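Local coordinates for protein GDSL-like Lipase (Parabacteroides distasonis, PDB 3P94) that probably hydrolyses ester bonds as a GDSL-like serine hydrolase of the SGNH hydrolase clan, with lysophospholipids as possible substrates, at residues A[117-123]-A[156-162]; A[43-49]-A[192-196]. One frame throughout, in Å; residues are numbered along the deposited sequence.

Interaction 1 (A[117-123]-A[156-162])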
loop_
_atom_site.group_PDB
_atom_site.type_symbol
_atom_site.label_atom_id
_atom_site.label_comp_id
_atom_site.label_asym_id
_atom_site.label_seq_id
_atom_site.Cartn_x
_atom_site.Cartn_y
_atom_site.Cartn_z
ATOM N N VAL A 117 -0.014 -7.254 -10.685
ATOM C CA VAL A 117 -0.473 -6.452 -9.542
ATOM C C VAL A 117 -0.976 -7.354 -8.417
ATOM O O VAL A 117 -1.863 -8.189 -8.619
ATOM C CB VAL A 117 -1.555 -5.411 -9.924
ATOM C CG1 VAL A 117 -2.068 -4.664 -8.689
ATOM C CG2 VAL A 117 -1.014 -4.424 -10.950
ATOM N N ILE A 118 -0.448 -7.111 -7.215
ATOM C CA ILE A 118 -0.885 -7.759 -5.992
ATOM C C ILE A 118 -1.519 -6.656 -5.143
ATOM O O ILE A 118 -0.819 -5.776 -4.651
ATOM C CB ILE A 118 0.265 -8.513 -5.275
ATOM C CG1 ILE A 118 0.750 -9.713 -6.129
ATOM C CG2 ILE A 118 -0.181 -8.968 -3.886
ATOM C CD1 ILE A 118 2.138 -10.245 -5.767
ATOM N N PHE A 119 -2.852 -6.668 -5.032
ATOM C CA PHE A 119 -3.572 -5.674 -4.247
ATOM C C PHE A 119 -3.717 -6.129 -2.809
ATOM O O PHE A 119 -4.021 -7.298 -2.561
ATOM C CB PHE A 119 -4.969 -5.403 -4.844
ATOM C CG PHE A 119 -5.030 -4.296 -5.870
ATOM C CD1 PHE A 119 -4.662 -2.998 -5.540
ATOM C CD2 PHE A 119 -5.517 -4.540 -7.149
ATOM C CE1 PHE A 119 -4.716 -1.975 -6.495
ATOM C CE2 PHE A 119 -5.584 -3.510 -8.098
ATOM C CZ PHE A 119 -5.181 -2.238 -7.764
ATOM N N CYS A 120 -3.520 -5.195 -1.859
ATOM C CA CYS A 120 -3.678 -5.459 -0.431
ATOM C C CYS A 120 -4.900 -4.757 0.098
ATOM O O CYS A 120 -5.134 -3.593 -0.226
ATOM C CB CYS A 120 -2.441 -5.020 0.348
ATOM S SG CYS A 120 -0.911 -5.835 -0.166
ATOM N N SER A 121 -5.618 -5.433 1.002
ATOM C CA SER A 121 -6.741 -4.853 1.726
ATOM C C SER A 121 -6.228 -3.698 2.544
ATOM O O SER A 121 -5.194 -3.846 3.203
ATOM C CB SER A 121 -7.335 -5.894 2.674
ATOM O OG SER A 121 -6.407 -6.204 3.704
ATOM N N VAL A 122 -6.938 -2.564 2.534
ATOM C CA VAL A 122 -6.591 -1.435 3.395
ATOM C C VAL A 122 -6.746 -1.968 4.828
ATOM O O VAL A 122 -7.692 -2.719 5.105
ATOM C CB VAL A 122 -7.464 -0.180 3.095
ATOM C CG1 VAL A 122 -7.161 0.958 4.068
ATOM C CG2 VAL A 122 -7.266 0.290 1.653
ATOM N N LEU A 123 -5.774 -1.662 5.706
ATOM C CA LEU A 123 -5.803 -2.153 7.080
ATOM C C LEU A 123 -7.008 -1.586 7.862
ATOM O O LEU A 123 -7.481 -0.480 7.560
ATOM C CB LEU A 123 -4.495 -1.813 7.804
ATOM C CG LEU A 123 -3.425 -2.909 7.879
ATOM C CD1 LEU A 123 -3.030 -3.422 6.502
ATOM C CD2 LEU A 123 -2.191 -2.420 8.609
ATOM N N LEU A 156 -6.282 -10.807 -10.539
ATOM C CA LEU A 156 -5.222 -10.258 -9.694
ATOM C C LEU A 156 -5.309 -10.870 -8.300
ATOM O O LEU A 156 -6.402 -11.209 -7.844
ATOM C CB LEU A 156 -5.299 -8.716 -9.615
ATOM C CG LEU A 156 -5.438 -7.923 -10.929
ATOM C CD1 LEU A 156 -5.609 -6.442 -10.643
ATOM C CD2 LEU A 156 -4.247 -8.155 -11.866
ATOM N N THR A 157 -4.165 -11.026 -7.630
ATOM C CA THR A 157 -4.102 -11.577 -6.275
ATOM C C THR A 157 -4.568 -10.506 -5.266
ATOM O O THR A 157 -4.153 -9.346 -5.371
ATOM C CB THR A 157 -2.661 -12.055 -5.976
ATOM O OG1 THR A 157 -2.321 -13.092 -6.892
ATOM C CG2 THR A 157 -2.484 -12.556 -4.540
ATOM N N TYR A 158 -5.428 -10.899 -4.300
ATOM C CA TYR A 158 -5.896 -10.006 -3.237
ATOM C C TYR A 158 -5.331 -10.498 -1.900
ATOM O O TYR A 158 -5.488 -11.670 -1.558
ATOM C CB TYR A 158 -7.435 -9.923 -3.210
ATOM C CG TYR A 158 -7.999 -9.010 -2.135
ATOM C CD1 TYR A 158 -7.978 -7.625 -2.285
ATOM C CD2 TYR A 158 -8.611 -9.536 -0.995
ATOM C CE1 TYR A 158 -8.515 -6.783 -1.308
ATOM C CE2 TYR A 158 -9.165 -8.707 -0.021
ATOM C CZ TYR A 158 -9.119 -7.331 -0.184
ATOM O OH TYR A 158 -9.684 -6.518 0.766
ATOM N N VAL A 159 -4.628 -9.619 -1.182
ATOM C CA VAL A 159 -4.000 -9.924 0.105
ATOM C C VAL A 159 -4.922 -9.391 1.196
ATOM O O VAL A 159 -5.045 -8.170 1.360
ATOM C CB VAL A 159 -2.560 -9.333 0.179
ATOM C CG1 VAL A 159 -1.946 -9.507 1.557
ATOM C CG2 VAL A 159 -1.659 -9.953 -0.875
ATOM N N ASP A 160 -5.579 -10.303 1.930
ATOM C CA ASP A 160 -6.530 -9.901 2.956
ATOM C C ASP A 160 -5.886 -9.759 4.349
ATOM O O ASP A 160 -6.094 -10.586 5.258
ATOM C CB ASP A 160 -7.733 -10.853 2.994
ATOM C CG ASP A 160 -8.944 -10.330 3.758
ATOM O OD1 ASP A 160 -8.887 -9.186 4.265
ATOM O OD2 ASP A 160 -9.954 -11.048 3.820
ATOM N N TYR A 161 -5.180 -8.639 4.539
ATOM C CA TYR A 161 -4.635 -8.290 5.849
ATOM C C TYR A 161 -5.759 -7.994 6.837
ATOM O O TYR A 161 -5.658 -8.342 8.012
ATOM C CB TYR A 161 -3.777 -7.016 5.759
ATOM C CG TYR A 161 -2.505 -7.066 4.948
ATOM C CD1 TYR A 161 -1.642 -8.153 5.037
ATOM C CD2 TYR A 161 -2.077 -5.955 4.227
ATOM C CE1 TYR A 161 -0.420 -8.161 4.364
ATOM C CE2 TYR A 161 -0.857 -5.948 3.560
ATOM C CZ TYR A 161 -0.029 -7.052 3.634
ATOM O OH TYR A 161 1.169 -7.039 2.973
ATOM N N HIS A 162 -6.794 -7.275 6.353
ATOM C CA HIS A 162 -7.929 -6.750 7.120
ATOM C C HIS A 162 -8.647 -7.826 7.949
ATOM O O HIS A 162 -8.805 -7.628 9.155
ATOM C CB HIS A 162 -8.929 -6.028 6.182
ATOM C CG HIS A 162 -9.953 -5.207 6.915
ATOM N ND1 HIS A 162 -11.035 -5.796 7.547
ATOM C CD2 HIS A 162 -10.020 -3.865 7.096
ATOM C CE1 HIS A 162 -11.718 -4.800 8.100
ATOM N NE2 HIS A 162 -11.154 -3.621 7.850
HETATM O O HOH W 1 -1.688 -10.872 -9.077
#

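Interaction 2 (A[43-49]-A[192-196])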
loop_
_atom_site.group_PDB
_atom_site.type_symbol
_atom_site.label_atom_id
_atom_site.label_comp_id
_atom_site.label_asym_id
_atom_site.label_seq_id
_atom_site.Cartn_x
_atom_site.Cartn_y
_atom_site.Cartn_z
ATOM N N PHE A 43 13.516 -7.196 6.288
ATOM C CA PHE A 43 12.352 -7.792 5.597
ATOM C C PHE A 43 12.459 -7.713 4.067
ATOM O O PHE A 43 12.219 -8.707 3.377
ATOM C CB PHE A 43 11.006 -7.178 6.048
ATOM C CG PHE A 43 9.836 -7.602 5.189
ATOM C CD1 PHE A 43 9.440 -8.934 5.131
ATOM C CD2 PHE A 43 9.172 -6.681 4.383
ATOM C CE1 PHE A 43 8.384 -9.332 4.303
ATOM C CE2 PHE A 43 8.120 -7.081 3.550
ATOM C CZ PHE A 43 7.735 -8.400 3.515
ATOM N N PHE A 44 12.748 -6.527 3.547
ATOM C CA PHE A 44 12.811 -6.348 2.102
ATOM C C PHE A 44 14.073 -6.989 1.524
ATOM O O PHE A 44 13.972 -7.711 0.543
ATOM C CB PHE A 44 12.718 -4.862 1.729
ATOM C CG PHE A 44 11.437 -4.223 2.211
ATOM C CD1 PHE A 44 10.249 -4.392 1.509
ATOM C CD2 PHE A 44 11.411 -3.481 3.392
ATOM C CE1 PHE A 44 9.059 -3.806 1.959
ATOM C CE2 PHE A 44 10.210 -2.916 3.854
ATOM C CZ PHE A 44 9.046 -3.082 3.131
ATOM N N ILE A 45 15.241 -6.749 2.143
ATOM C CA ILE A 45 16.533 -7.248 1.670
ATOM C C ILE A 45 16.581 -8.794 1.637
ATOM O O ILE A 45 17.046 -9.335 0.641
ATOM C CB ILE A 45 17.688 -6.627 2.524
ATOM C CG1 ILE A 45 17.993 -5.167 2.114
ATOM C CG2 ILE A 45 18.926 -7.475 2.549
ATOM C CD1 ILE A 45 18.407 -4.231 3.345
ATOM N N ARG A 46 16.104 -9.499 2.689
ATOM C CA ARG A 46 16.173 -10.978 2.725
ATOM C C ARG A 46 15.256 -11.655 1.693
ATOM O O ARG A 46 15.488 -12.803 1.323
ATOM C CB ARG A 46 15.894 -11.533 4.130
ATOM C CG ARG A 46 14.454 -11.383 4.651
ATOM C CD ARG A 46 14.411 -11.725 6.130
ATOM N NE ARG A 46 13.054 -11.657 6.674
ATOM C CZ ARG A 46 12.663 -10.800 7.608
ATOM N NH1 ARG A 46 13.522 -9.924 8.119
ATOM N NH2 ARG A 46 11.411 -10.811 8.042
ATOM N N ASN A 47 14.249 -10.930 1.197
ATOM C CA ASN A 47 13.326 -11.464 0.206
ATOM C C ASN A 47 13.554 -10.879 -1.193
ATOM O O ASN A 47 12.846 -11.255 -2.132
ATOM C CB ASN A 47 11.915 -11.171 0.657
ATOM C CG ASN A 47 11.468 -11.999 1.817
ATOM O OD1 ASN A 47 11.316 -13.214 1.706
ATOM N ND2 ASN A 47 11.215 -11.353 2.946
ATOM N N ASN A 48 14.534 -9.965 -1.333
ATOM C CA ASN A 48 14.850 -9.246 -2.565
ATOM C C ASN A 48 13.617 -8.435 -3.007
ATOM O O ASN A 48 13.186 -8.503 -4.152
ATOM C CB ASN A 48 15.382 -10.183 -3.681
ATOM C CG ASN A 48 15.914 -9.472 -4.913
ATOM O OD1 ASN A 48 16.389 -8.325 -4.859
ATOM N ND2 ASN A 48 15.822 -10.139 -6.062
ATOM N N PHE A 49 13.032 -7.691 -2.063
ATOM C CA PHE A 49 11.907 -6.792 -2.315
ATOM C C PHE A 49 12.417 -5.355 -2.321
ATOM O O PHE A 49 13.380 -5.044 -1.613
ATOM C CB PHE A 49 10.786 -6.960 -1.262
ATOM C CG PHE A 49 10.112 -8.312 -1.151
ATOM C CD1 PHE A 49 10.083 -9.190 -2.233
ATOM C CD2 PHE A 49 9.453 -8.684 0.016
ATOM C CE1 PHE A 49 9.436 -10.426 -2.135
ATOM C CE2 PHE A 49 8.796 -9.917 0.109
ATOM C CZ PHE A 49 8.799 -10.782 -0.965
ATOM N N GLU A 192 3.562 -10.057 7.064
ATOM C CA GLU A 192 4.672 -10.739 6.409
ATOM C C GLU A 192 4.270 -12.157 5.964
ATOM O O GLU A 192 4.515 -12.502 4.811
ATOM C CB GLU A 192 5.897 -10.777 7.338
ATOM C CG GLU A 192 7.058 -11.615 6.818
ATOM C CD GLU A 192 8.300 -11.665 7.691
ATOM O OE1 GLU A 192 8.380 -10.906 8.685
ATOM O OE2 GLU A 192 9.206 -12.460 7.360
ATOM N N LYS A 193 3.641 -12.948 6.860
ATOM C CA LYS A 193 3.211 -14.318 6.588
ATOM C C LYS A 193 2.214 -14.367 5.430
ATOM O O LYS A 193 2.398 -15.164 4.517
ATOM C CB LYS A 193 2.614 -14.959 7.860
ATOM C CG LYS A 193 2.293 -16.441 7.717
ATOM C CD LYS A 193 1.725 -17.003 8.997
ATOM N N ILE A 194 1.202 -13.483 5.438
ATOM C CA ILE A 194 0.146 -13.431 4.423
ATOM C C ILE A 194 0.692 -12.966 3.051
ATOM O O ILE A 194 0.377 -13.587 2.034
ATOM C CB ILE A 194 -1.018 -12.518 4.913
ATOM C CG1 ILE A 194 -1.655 -13.092 6.201
ATOM C CG2 ILE A 194 -2.089 -12.326 3.812
ATOM C CD1 ILE A 194 -2.450 -12.106 6.974
ATOM N N VAL A 195 1.493 -11.884 3.023
ATOM C CA VAL A 195 2.007 -11.344 1.759
ATOM C C VAL A 195 3.055 -12.285 1.139
ATOM O O VAL A 195 3.096 -12.392 -0.084
ATOM C CB VAL A 195 2.508 -9.875 1.887
ATOM C CG1 VAL A 195 3.880 -9.765 2.571
ATOM C CG2 VAL A 195 2.505 -9.168 0.538
ATOM N N LEU A 196 3.871 -12.984 1.961
ATOM C CA LEU A 196 4.864 -13.914 1.416
ATOM C C LEU A 196 4.177 -15.079 0.699
ATOM O O LEU A 196 4.631 -15.481 -0.366
ATOM C CB LEU A 196 5.819 -14.450 2.489
ATOM C CG LEU A 196 6.939 -13.502 2.963
ATOM C CD1 LEU A 196 7.701 -14.132 4.097
ATOM C CD2 LEU A 196 7.891 -13.122 1.826
HETATM O O HOH W 2 10.918 -13.153 5.426
#

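Interaction 1 (A[117-123]-A[156-162])
Ser121 and Tyr161 meet where two neighbouring parallel strands, 117-120 and 157-159, leave the sheet of this flavodoxin-like fold. Backbone bonds join the strands, the last from Ser121 N to Val159 O, 2.8 Å and nearly straight at 173°. Ser121 then meets the start of helix 161-165 in the partner segment: its OG sits between the backbone N and the carbonyl carbon (chi1 67°), from where it accepts the N-H of His162, His162 N to Ser121 OG 2.9 Å. The small CB lies beside the Tyr158 hydroxyl.

On one face of the sheet, Leu156 CD1 touches the Phe119 ring at its edge, Phe119 CE2 to Leu156 CD1 3.9 Å. On the other, Ile118 CG2 presses closely on Val159 CG2. Val159 CG1 lies 3.5 Å above one face of the Tyr161 ring, offset toward its rim, and Cys120 SG approaches this ring obliquely. Past the strand ends, Leu123 CD1 reaches Tyr161 CD2 at 3.5 Å. Tyr161 also packs on Met191 and Val195 of helix 185-202; an alanine in its place would probably leave Cys120 SG and Leu123 CD1 without their aromatic partner and open a gap against that helix. The chemistry thus divides: backbone bonds and one serine hydroxyl fix the chain path, whereas apolar groups pack on both faces, joined by the sulfur on the side of Val159.

Interaction 2 (A[43-49]-A[192-196])
Phe43 and Glu192 join a short, weakly bonded helix, 43-47, closed by a Schellman motif at Asn48, to helix 185-202. The two short segments run 13.2 Å apart at their axes, so long side chains must span the space. The tighter, apolar part is built round the rings of Phe43 and Phe49: the methylene CG of Glu192 lies 3.6 Å from Phe43 CE1, and Val195 CG1 approaches CZ of the same ring more loosely. Leucine suits the next position because one of its methyls, CD2, serves two partners; Leu196 CD2 meets the Phe49 ring at its edge, 3.7 Å from Phe49 CE2, and also touches Asn47 OD1. Asn47 CB in turn covers one face of the Phe49 ring.

The polar side is more open to solvent and partly bridged by water. With CG anti to the backbone N (chi1 173°) and the chain extended beyond it, Glu192 brings its carboxylate to exposed Arg46, which also forms a salt bridge with Asp40; Lys189 is a second partner of Glu192. A water accepts from Arg46 NE and Asn47 ND2 and donates to Glu192 OE2. In the direct salt bridge, Arg46 NH2 lies 2.8 Å from Glu192 OE2, which is in the guanidinium plane while the nitrogen stands 36° out of the carboxylate plane.

In the fold
After inner strand 23-29 the chain enters interaction 2 at 43-49, runs through helix 43-47 into edge strand 49-53, and then adds strand 75-81 before reaching 117-123 on strand 116-120. Helix 137-153 makes the beta-alpha-beta crossover to strand 157-159, where 156-162 closes the inner loop of interaction 1. Only afterwards does helix 185-202 supply 192-196 and close the outer loop, so interaction 1 is nested within interaction 2. One contact joins neighbouring strands, the other ties the C-terminal helix to the region beside the opposite sheet edge. They touch directly: Tyr161 packs on Val195, and Val159 on Ile194.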